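Local coordinates for protein halocarboxylic acid dehalogenase DehI (Pseudomonas putida, PDB 3BJX) that probably hydrolyses the carbon–halogen bond of 2-haloalkanoic acids, releasing halide and leaving the corresponding hydroxy acid, at residues R55-A58 / G62-P65; L189-D194 / I217-V222; S203-L208 / A285-S290. One frame throughout, in Å; residues are numbered along the deposited sequence.

How the contacts relate
The centre of contact 3 lies about 7 Å from the centre of the chain, those of contacts 1 and 2 about 15 and 17 Å from it, on opposite sides. Contact 1 is nevertheless buried; contact 2 reaches the surface. Their chemistry follows: contact 1 is apolar with one bridging water, contact 2 carries a salt bridge at its outer edge, and contact 3 sets a carboxylate and a phenyl ring against isoleucine beside a sulfate. Contacts 2 and 3 share a neighbourhood, since Val192 CG2 lies 3.5 Å from Phe205 CZ. Contact 1 reaches contact 3 through Arg55, whose NH1 is 2.9 Å from Ser203 OG, probably a hydrogen bond.

Contact 1. Residues R55-A58 / G62-P65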
loop_
_atom_site.group_PDB
_atom_site.type_symbol
_atom_site.label_atom_id
_atom_site.label_comp_id
_atom_site.label_asym_id
_atom_site.label_seq_id
_atom_site.Cartn_x
_atom_site.Cartn_y
_atom_site.Cartn_z
ATOM N N ARG A 55 5.189 4.569 -14.796
ATOM C CA ARG A 55 4.179 4.965 -15.773
ATOM C C ARG A 55 2.924 5.556 -15.124
ATOM O O ARG A 55 2.270 6.441 -15.713
ATOM C CB ARG A 55 3.813 3.790 -16.702
ATOM C CG ARG A 55 5.040 3.119 -17.325
ATOM C CD ARG A 55 4.686 2.264 -18.529
ATOM N NE ARG A 55 3.719 1.190 -18.265
ATOM C CZ ARG A 55 4.029 -0.094 -18.075
ATOM N NH1 ARG A 55 5.293 -0.500 -18.061
ATOM N NH2 ARG A 55 3.054 -0.989 -17.872
ATOM N N VAL A 56 2.592 5.066 -13.929
ATOM C CA VAL A 56 1.535 5.658 -13.117
ATOM C C VAL A 56 1.946 7.016 -12.536
ATOM O O VAL A 56 1.127 7.932 -12.475
ATOM C CB VAL A 56 1.059 4.688 -11.996
ATOM C CG1 VAL A 56 0.061 5.368 -11.068
ATOM C CG2 VAL A 56 0.451 3.410 -12.632
ATOM N N LEU A 57 3.213 7.129 -12.132
ATOM C CA LEU A 57 3.783 8.356 -11.546
ATOM C C LEU A 57 3.890 9.436 -12.590
ATOM O O LEU A 57 3.776 10.620 -12.281
ATOM C CB LEU A 57 5.187 8.101 -10.977
ATOM C CG LEU A 57 5.337 7.173 -9.777
ATOM C CD1 LEU A 57 6.844 6.945 -9.445
ATOM C CD2 LEU A 57 4.547 7.696 -8.555
ATOM N N ALA A 58 4.132 9.002 -13.824
ATOM C CA ALA A 58 4.105 9.847 -15.004
ATOM C C ALA A 58 2.782 10.597 -15.199
ATOM O O ALA A 58 2.744 11.584 -15.940
ATOM C CB ALA A 58 4.409 9.003 -16.244
ATOM N N GLY A 62 4.490 17.018 -13.389
ATOM C CA GLY A 62 5.847 17.441 -13.064
ATOM C C GLY A 62 6.714 16.457 -12.285
ATOM O O GLY A 62 7.946 16.593 -12.257
ATOM N N TYR A 63 6.077 15.483 -11.642
ATOM C CA TYR A 63 6.758 14.709 -10.612
ATOM C C TYR A 63 7.948 13.912 -11.096
ATOM O O TYR A 63 9.065 14.121 -10.621
ATOM C CB TYR A 63 5.797 13.801 -9.819
ATOM C CG TYR A 63 6.528 12.979 -8.782
ATOM C CD1 TYR A 63 7.235 13.600 -7.733
ATOM C CD2 TYR A 63 6.541 11.587 -8.855
ATOM C CE1 TYR A 63 7.936 12.851 -6.779
ATOM C CE2 TYR A 63 7.244 10.829 -7.919
ATOM C CZ TYR A 63 7.935 11.461 -6.880
ATOM O OH TYR A 63 8.624 10.691 -5.960
ATOM N N LEU A 64 7.697 13.003 -12.034
ATOM C CA LEU A 64 8.664 11.951 -12.400
ATOM C C LEU A 64 9.930 12.503 -13.055
ATOM O O LEU A 64 11.018 12.046 -12.737
ATOM C CB LEU A 64 8.006 10.850 -13.266
ATOM C CG LEU A 64 8.952 9.765 -13.828
ATOM C CD1 LEU A 64 9.385 8.789 -12.711
ATOM C CD2 LEU A 64 8.398 8.986 -15.046
ATOM N N PRO A 65 9.806 13.473 -13.982
ATOM C CA PRO A 65 11.043 14.036 -14.521
ATOM C C PRO A 65 11.973 14.584 -13.436
ATOM O O PRO A 65 13.198 14.359 -13.504
ATOM C CB PRO A 65 10.543 15.160 -15.432
ATOM C CG PRO A 65 9.191 14.662 -15.887
ATOM C CD PRO A 65 8.622 14.056 -14.638
HETATM O O HOH W 1 5.128 12.686 -13.462
#
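The phenol ring of Tyr63 is the flat group of this contact, and Leu57 meets it at one corner, obliquely. Both methyls of Leu57 converge on the same ring carbon: CD1 and CD2 each lie 4.2 Å from Tyr63 CE2. Elsewhere round the tyrosine side chain stand Leu139 and Met143 of helix 112-143, Leu273 of helix 267-299 and the loop residue Val256. The contact closes a short turn between two consecutive helices of an all-alpha fold. A few residues connect helix 52-57 to helix 63-71, and Gly62, at the N-cap with a positive phi of 80°, precedes the second of them. The evidence for a tight turn is the backbone spacing, with Ala58 CA only 5.7 Å from Leu64 CA.

Leu57 and Tyr63 run side by side in the same direction. The tyrosine is set for this by its first torsion, which places CG opposite the backbone N (chi1 178°) and swings the ring alongside the leucine. Leu57 is also packed against Ile136 and Leu139 of helix 112-143 and against Leu273 and Val276 of helix 267-299, which ties the turn to two of the long helices. Leu64 supplies a second apolar touch, its CD2 lying 4.2 Å from Ala58 CB, while its CB comes within 4.3 Å of Leu57 O.

No direct hydrogen bond links 55-58 to 62-65. Leu64 N belongs to the first turn of its helix, where amides have no preceding helical carbonyl to bond, and Pro65 after it has no N-H to offer. A single water resolves this: it accepts from Leu64 N at 3.0 Å and donates to Leu57 O at 2.7 Å.

Contact 2. Residues L189-D194 / I217-V222; sequences LKRVAD and IVTDEV
Arg191, Val192, Thr219 and Asp220 form the meeting surface of two helices in the all-alpha fold, 183-195 and 212-223, which run in broadly the same direction. Over the short segments their axes cross at 40° and approach to 10.2 Å, with Val192 and Thr219 as the nearest pair by CA. The second helix widens here into a pi-type turn at 218-222.

The inner half of the contact is a threonine against a valine. Thr219 CG2 lies 3.8 Å from Val192 CB and 3.9 Å from Arg191 CG, so one methyl serves both neighbours. The Thr219 hydroxyl turns back to its own helix and bonds to Leu215 O, which satisfies OG1 although Val192 CG2 stands only 3.4 Å from it.

At the outer side Arg191 grips Asp220 side-on with two nitrogens, both on one oxygen: NE to OD1 at 2.9 Å and NH2 to OD1 at 3.0 Å. The NE bond is the straighter, with an N-H...O angle of 155°. A bend in the arginine chain at chi2 turns the guanidinium toward the aspartate. OD1 lies in the guanidinium plane, but the guanidinium and carboxylate planes are inclined at 57°, and both nitrogens come to OD1 from the same face of the carboxylate. Were Asp220 an alanine, the guanidinium of Arg191 would probably lose its charge partner across the contact and be freer to turn.

On another side of helix 183-195, Lys190 and Asp194 pair with each other and also reach Met145 and Arg146 of the second subunit. Between the two helices, charge pairing lies on the more exposed side and the threonine-valine packing farther in; because a single oxygen takes both N-H groups, the salt bridge's directional hold depends on OD1.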
loop_
_atom_site.group_PDB
_atom_site.type_symbol
_atom_site.label_atom_id
_atom_site.label_comp_id
_atom_site.label_asym_id
_atom_site.label_seq_id
_atom_site.Cartn_x
_atom_site.Cartn_y
_atom_site.Cartn_z
ATOM N N LEU A 189 -4.619 -11.529 -17.432
ATOM C CA LEU A 189 -3.909 -10.457 -16.743
ATOM C C LEU A 189 -4.621 -10.058 -15.471
ATOM O O LEU A 189 -3.975 -9.776 -14.462
ATOM C CB LEU A 189 -3.752 -9.224 -17.642
ATOM C CG LEU A 189 -2.859 -9.298 -18.891
ATOM C CD1 LEU A 189 -3.147 -8.084 -19.745
ATOM C CD2 LEU A 189 -1.371 -9.411 -18.541
ATOM N N LYS A 190 -5.949 -10.042 -15.532
ATOM C CA LYS A 190 -6.761 -9.701 -14.385
ATOM C C LYS A 190 -6.687 -10.790 -13.312
ATOM O O LYS A 190 -6.626 -10.469 -12.110
ATOM C CB LYS A 190 -8.216 -9.372 -14.809
ATOM C CG LYS A 190 -9.219 -9.246 -13.655
ATOM C CD LYS A 190 -8.924 -8.058 -12.708
ATOM C CE LYS A 190 -10.088 -7.759 -11.789
ATOM N NZ LYS A 190 -9.705 -6.887 -10.608
ATOM N N ARG A 191 -6.663 -12.059 -13.739
ATOM C CA ARG A 191 -6.531 -13.219 -12.807
ATOM C C ARG A 191 -5.205 -13.243 -12.023
ATOM O O ARG A 191 -5.178 -13.550 -10.822
ATOM C CB ARG A 191 -6.805 -14.560 -13.518
ATOM C CG ARG A 191 -6.153 -15.811 -12.879
ATOM C CD ARG A 191 -7.055 -16.660 -11.950
ATOM N NE ARG A 191 -6.377 -17.935 -11.617
ATOM C CZ ARG A 191 -6.452 -18.593 -10.448
ATOM N NH1 ARG A 191 -7.200 -18.136 -9.443
ATOM N NH2 ARG A 191 -5.761 -19.722 -10.280
ATOM N N VAL A 192 -4.108 -12.894 -12.683
ATOM C CA VAL A 192 -2.804 -12.932 -12.004
ATOM C C VAL A 192 -2.631 -11.731 -11.072
ATOM O O VAL A 192 -2.047 -11.846 -9.992
ATOM C CB VAL A 192 -1.627 -13.142 -13.002
ATOM C CG1 VAL A 192 -1.438 -11.937 -13.922
ATOM C CG2 VAL A 192 -0.369 -13.542 -12.268
ATOM N N ALA A 193 -3.194 -10.597 -11.477
ATOM C CA ALA A 193 -3.272 -9.413 -10.641
ATOM C C ALA A 193 -4.123 -9.675 -9.376
ATOM O O ALA A 193 -3.656 -9.456 -8.261
ATOM C CB ALA A 193 -3.834 -8.256 -11.449
ATOM N N ASP A 194 -5.358 -10.144 -9.553
ATOM C CA ASP A 194 -6.189 -10.547 -8.418
ATOM C C ASP A 194 -5.517 -11.617 -7.541
ATOM O O ASP A 194 -5.583 -11.535 -6.316
ATOM C CB ASP A 194 -7.587 -10.993 -8.863
ATOM C CG ASP A 194 -8.457 -9.833 -9.348
ATOM O OD1 ASP A 194 -8.139 -8.646 -9.072
ATOM O OD2 ASP A 194 -9.480 -10.114 -10.020
ATOM N N ILE A 217 -0.129 -21.117 -17.449
ATOM C CA ILE A 217 0.589 -22.157 -16.706
ATOM C C ILE A 217 1.334 -21.593 -15.501
ATOM O O ILE A 217 1.226 -22.131 -14.392
ATOM C CB ILE A 217 1.582 -22.917 -17.638
ATOM C CG1 ILE A 217 0.816 -23.765 -18.658
ATOM C CG2 ILE A 217 2.562 -23.781 -16.851
ATOM C CD1 ILE A 217 1.706 -24.458 -19.659
ATOM N N VAL A 218 2.078 -20.500 -15.703
ATOM C CA VAL A 218 2.832 -19.909 -14.583
ATOM C C VAL A 218 1.910 -19.272 -13.538
ATOM O O VAL A 218 2.232 -19.279 -12.345
ATOM C CB VAL A 218 3.990 -18.956 -15.043
ATOM C CG1 VAL A 218 4.895 -19.664 -16.083
ATOM C CG2 VAL A 218 3.456 -17.612 -15.568
ATOM N N THR A 219 0.753 -18.766 -13.975
ATOM C CA THR A 219 -0.245 -18.207 -13.052
ATOM C C THR A 219 -0.908 -19.311 -12.231
ATOM O O THR A 219 -0.844 -19.283 -10.993
ATOM C CB THR A 219 -1.330 -17.326 -13.781
ATOM O OG1 THR A 219 -0.719 -16.164 -14.362
ATOM C CG2 THR A 219 -2.453 -16.889 -12.829
ATOM N N ASP A 220 -1.528 -20.279 -12.915
ATOM C CA ASP A 220 -2.422 -21.264 -12.253
ATOM C C ASP A 220 -1.691 -22.437 -11.610
ATOM O O ASP A 220 -2.205 -23.075 -10.685
ATOM C CB ASP A 220 -3.493 -21.814 -13.223
ATOM C CG ASP A 220 -4.490 -20.750 -13.685
ATOM O OD1 ASP A 220 -4.587 -19.668 -13.061
ATOM O OD2 ASP A 220 -5.193 -21.004 -14.680
ATOM N N GLU A 221 -0.500 -22.720 -12.110
ATOM C CA GLU A 221 0.221 -23.918 -11.725
ATOM C C GLU A 221 1.496 -23.617 -10.950
ATOM O O GLU A 221 1.939 -24.438 -10.115
ATOM C CB GLU A 221 0.551 -24.769 -12.963
ATOM C CG GLU A 221 -0.588 -24.902 -13.976
ATOM C CD GLU A 221 -0.215 -25.797 -15.153
ATOM O OE1 GLU A 221 0.742 -26.596 -15.002
ATOM O OE2 GLU A 221 -0.862 -25.710 -16.227
ATOM N N VAL A 222 2.104 -22.467 -11.238
ATOM C CA VAL A 222 3.335 -22.067 -10.556
ATOM C C VAL A 222 3.034 -21.066 -9.427
ATOM O O VAL A 222 3.432 -21.281 -8.296
ATOM C CB VAL A 222 4.462 -21.535 -11.549
ATOM C CG1 VAL A 222 5.772 -21.218 -10.807
ATOM C CG2 VAL A 222 4.738 -22.533 -12.678
#

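Contact 3. Residues S203-L208 / A285-S290. With SO4 (sulfate ion), chain E.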
loop_
_atom_site.group_PDB
_atom_site.type_symbol
_atom_site.label_atom_id
_atom_site.label_comp_id
_atom_site.label_asym_id
_atom_site.label_seq_id
_atom_site.Cartn_x
_atom_site.Cartn_y
_atom_site.Cartn_z
ATOM N N SER A 203 4.206 -5.244 -15.526
ATOM C CA SER A 203 4.784 -5.311 -16.877
ATOM C C SER A 203 5.232 -6.722 -17.179
ATOM O O SER A 203 5.209 -7.155 -18.340
ATOM C CB SER A 203 5.994 -4.383 -17.035
ATOM O OG SER A 203 5.666 -3.043 -16.744
ATOM N N ASP A 204 5.626 -7.433 -16.117
ATOM C CA ASP A 204 6.134 -8.811 -16.203
ATOM C C ASP A 204 5.130 -9.712 -16.852
ATOM O O ASP A 204 5.491 -10.555 -17.680
ATOM C CB ASP A 204 6.405 -9.377 -14.802
ATOM C CG ASP A 204 7.432 -8.594 -14.047
ATOM O OD1 ASP A 204 7.199 -7.381 -13.769
ATOM O OD2 ASP A 204 8.462 -9.201 -13.710
ATOM N N PHE A 205 3.878 -9.546 -16.418
ATOM C CA PHE A 205 2.728 -10.317 -16.898
ATOM C C PHE A 205 2.254 -9.846 -18.275
ATOM O O PHE A 205 1.851 -10.660 -19.096
ATOM C CB PHE A 205 1.607 -10.327 -15.850
ATOM C CG PHE A 205 2.028 -10.934 -14.533
ATOM C CD1 PHE A 205 2.784 -12.122 -14.498
ATOM C CD2 PHE A 205 1.684 -10.330 -13.324
ATOM C CE1 PHE A 205 3.192 -12.673 -13.291
ATOM C CE2 PHE A 205 2.096 -10.877 -12.114
ATOM C CZ PHE A 205 2.841 -12.052 -12.091
ATOM N N GLN A 206 2.326 -8.544 -18.544
ATOM C CA GLN A 206 2.143 -8.037 -19.923
ATOM C C GLN A 206 3.087 -8.675 -20.959
ATOM O O GLN A 206 2.736 -8.868 -22.129
ATOM C CB GLN A 206 2.307 -6.521 -19.953
ATOM C CG GLN A 206 1.201 -5.778 -19.220
ATOM C CD GLN A 206 1.406 -4.272 -19.256
ATOM O OE1 GLN A 206 1.795 -3.660 -18.258
ATOM N NE2 GLN A 206 1.165 -3.673 -20.410
ATOM N N ALA A 207 4.289 -9.006 -20.518
ATOM C CA ALA A 207 5.321 -9.461 -21.405
ATOM C C ALA A 207 5.194 -10.941 -21.685
ATOM O O ALA A 207 5.535 -11.408 -22.769
ATOM C CB ALA A 207 6.661 -9.148 -20.797
ATOM N N LEU A 208 4.736 -11.692 -20.688
ATOM C CA LEU A 208 4.592 -13.143 -20.802
ATOM C C LEU A 208 3.293 -13.432 -21.536
ATOM O O LEU A 208 3.184 -14.449 -22.227
ATOM C CB LEU A 208 4.615 -13.801 -19.420
ATOM C CG LEU A 208 5.966 -13.777 -18.671
ATOM C CD1 LEU A 208 5.762 -13.869 -17.158
ATOM C CD2 LEU A 208 6.956 -14.859 -19.142
ATOM N N ALA A 285 8.148 -5.492 -4.722
ATOM C CA ALA A 285 8.571 -6.620 -3.859
ATOM C C ALA A 285 7.839 -7.911 -4.252
ATOM O O ALA A 285 8.490 -8.927 -4.519
ATOM C CB ALA A 285 8.392 -6.320 -2.379
ATOM N N ASP A 286 6.505 -7.877 -4.320
ATOM C CA ASP A 286 5.727 -9.085 -4.641
ATOM C C ASP A 286 6.144 -9.638 -5.988
ATOM O O ASP A 286 6.328 -10.860 -6.125
ATOM C CB ASP A 286 4.222 -8.804 -4.722
ATOM C CG ASP A 286 3.614 -8.376 -3.397
ATOM O OD1 ASP A 286 4.210 -8.572 -2.323
ATOM O OD2 ASP A 286 2.499 -7.836 -3.443
ATOM N N ILE A 287 6.241 -8.746 -6.985
ATOM C CA ILE A 287 6.555 -9.156 -8.348
ATOM C C ILE A 287 7.985 -9.642 -8.438
ATOM O O ILE A 287 8.247 -10.641 -9.116
ATOM C CB ILE A 287 6.262 -8.060 -9.436
ATOM C CG1 ILE A 287 4.780 -7.637 -9.446
ATOM C CG2 ILE A 287 6.643 -8.568 -10.818
ATOM C CD1 ILE A 287 3.777 -8.753 -9.758
ATOM N N THR A 288 8.906 -8.956 -7.757
ATOM C CA THR A 288 10.286 -9.420 -7.669
ATOM C C THR A 288 10.330 -10.903 -7.239
ATOM O O THR A 288 11.036 -11.721 -7.848
ATOM C CB THR A 288 11.201 -8.533 -6.731
ATOM O OG1 THR A 288 11.370 -7.218 -7.282
ATOM C CG2 THR A 288 12.597 -9.155 -6.619
ATOM N N ILE A 289 9.569 -11.247 -6.204
ATOM C CA ILE A 289 9.494 -12.635 -5.732
ATOM C C ILE A 289 8.844 -13.612 -6.714
ATOM O O ILE A 289 9.343 -14.725 -6.892
ATOM C CB ILE A 289 8.745 -12.729 -4.357
ATOM C CG1 ILE A 289 9.505 -11.959 -3.274
ATOM C CG2 ILE A 289 8.549 -14.172 -3.935
ATOM C CD1 ILE A 289 8.611 -11.575 -2.106
ATOM N N SER A 290 7.704 -13.227 -7.303
ATOM C CA SER A 290 6.902 -14.144 -8.115
ATOM C C SER A 290 7.673 -14.630 -9.349
ATOM O O SER A 290 7.589 -15.814 -9.739
ATOM C CB SER A 290 5.608 -13.454 -8.580
ATOM O OG SER A 290 4.683 -13.253 -7.525
HETATM S S SO4 E . 6.819 -3.498 -13.353
HETATM O O1 SO4 E . 7.816 -4.542 -13.654
HETATM O O2 SO4 E . 7.321 -2.624 -12.293
HETATM O O3 SO4 E . 6.590 -2.712 -14.556
HETATM O O4 SO4 E . 5.544 -4.067 -12.915
#
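A sulfate-binding pocket lined by buried residues borders this contact, and Asp204 and Ile287 meet beside it. The Ile287 methyl CG2 sits over the Asp204 carboxylate, 3.2 Å from OD1 and 3.5 Å from OD2, so it approaches the group as a whole and not one oxygen alone. The two side chains slide past each other in opposite directions. OD2 is bonded to Asn129 on helix 112-143, which helps to fix the rotation of the carboxylate, while OD1 lies 2.9 Å from O1 of the sulfate.

Ile287 forks between two neighbours. With CG1 opposite the carbonyl carbon (chi1 -59°), CG2 is left for Asp204, and the longer branch carries CD1 to 3.6 Å from Phe205 CE2. Ile287 and Phe205 approach from opposite directions, and CD1 meets the ring obliquely. Leu215 and Leu223 of helix 212-223 also pack against Phe205.

In the fold, this joins the short helix 203-208 to the long helix 267-299 near the centre of the chain, their nearest CA atoms (Asp204 and Ile287) being 7.9 Å apart.

The sulfate, probably from the crystallisation liquor, lies at the N-terminal end of helix 203-208. Ser203 N donates to its O4 at 3.2 Å (N-H...O angle 147°), and Trp49 NE1 and Phe52 N bond it too. These donors, with a helix start likely to favour negative charge, are consistent with a pocket that can take an anion such as a substrate carboxylate, although Asp204 OD1 also stands close to the ion. Ser203 OG to sulfate O3 measures 2.4 Å, too short to trust in detail.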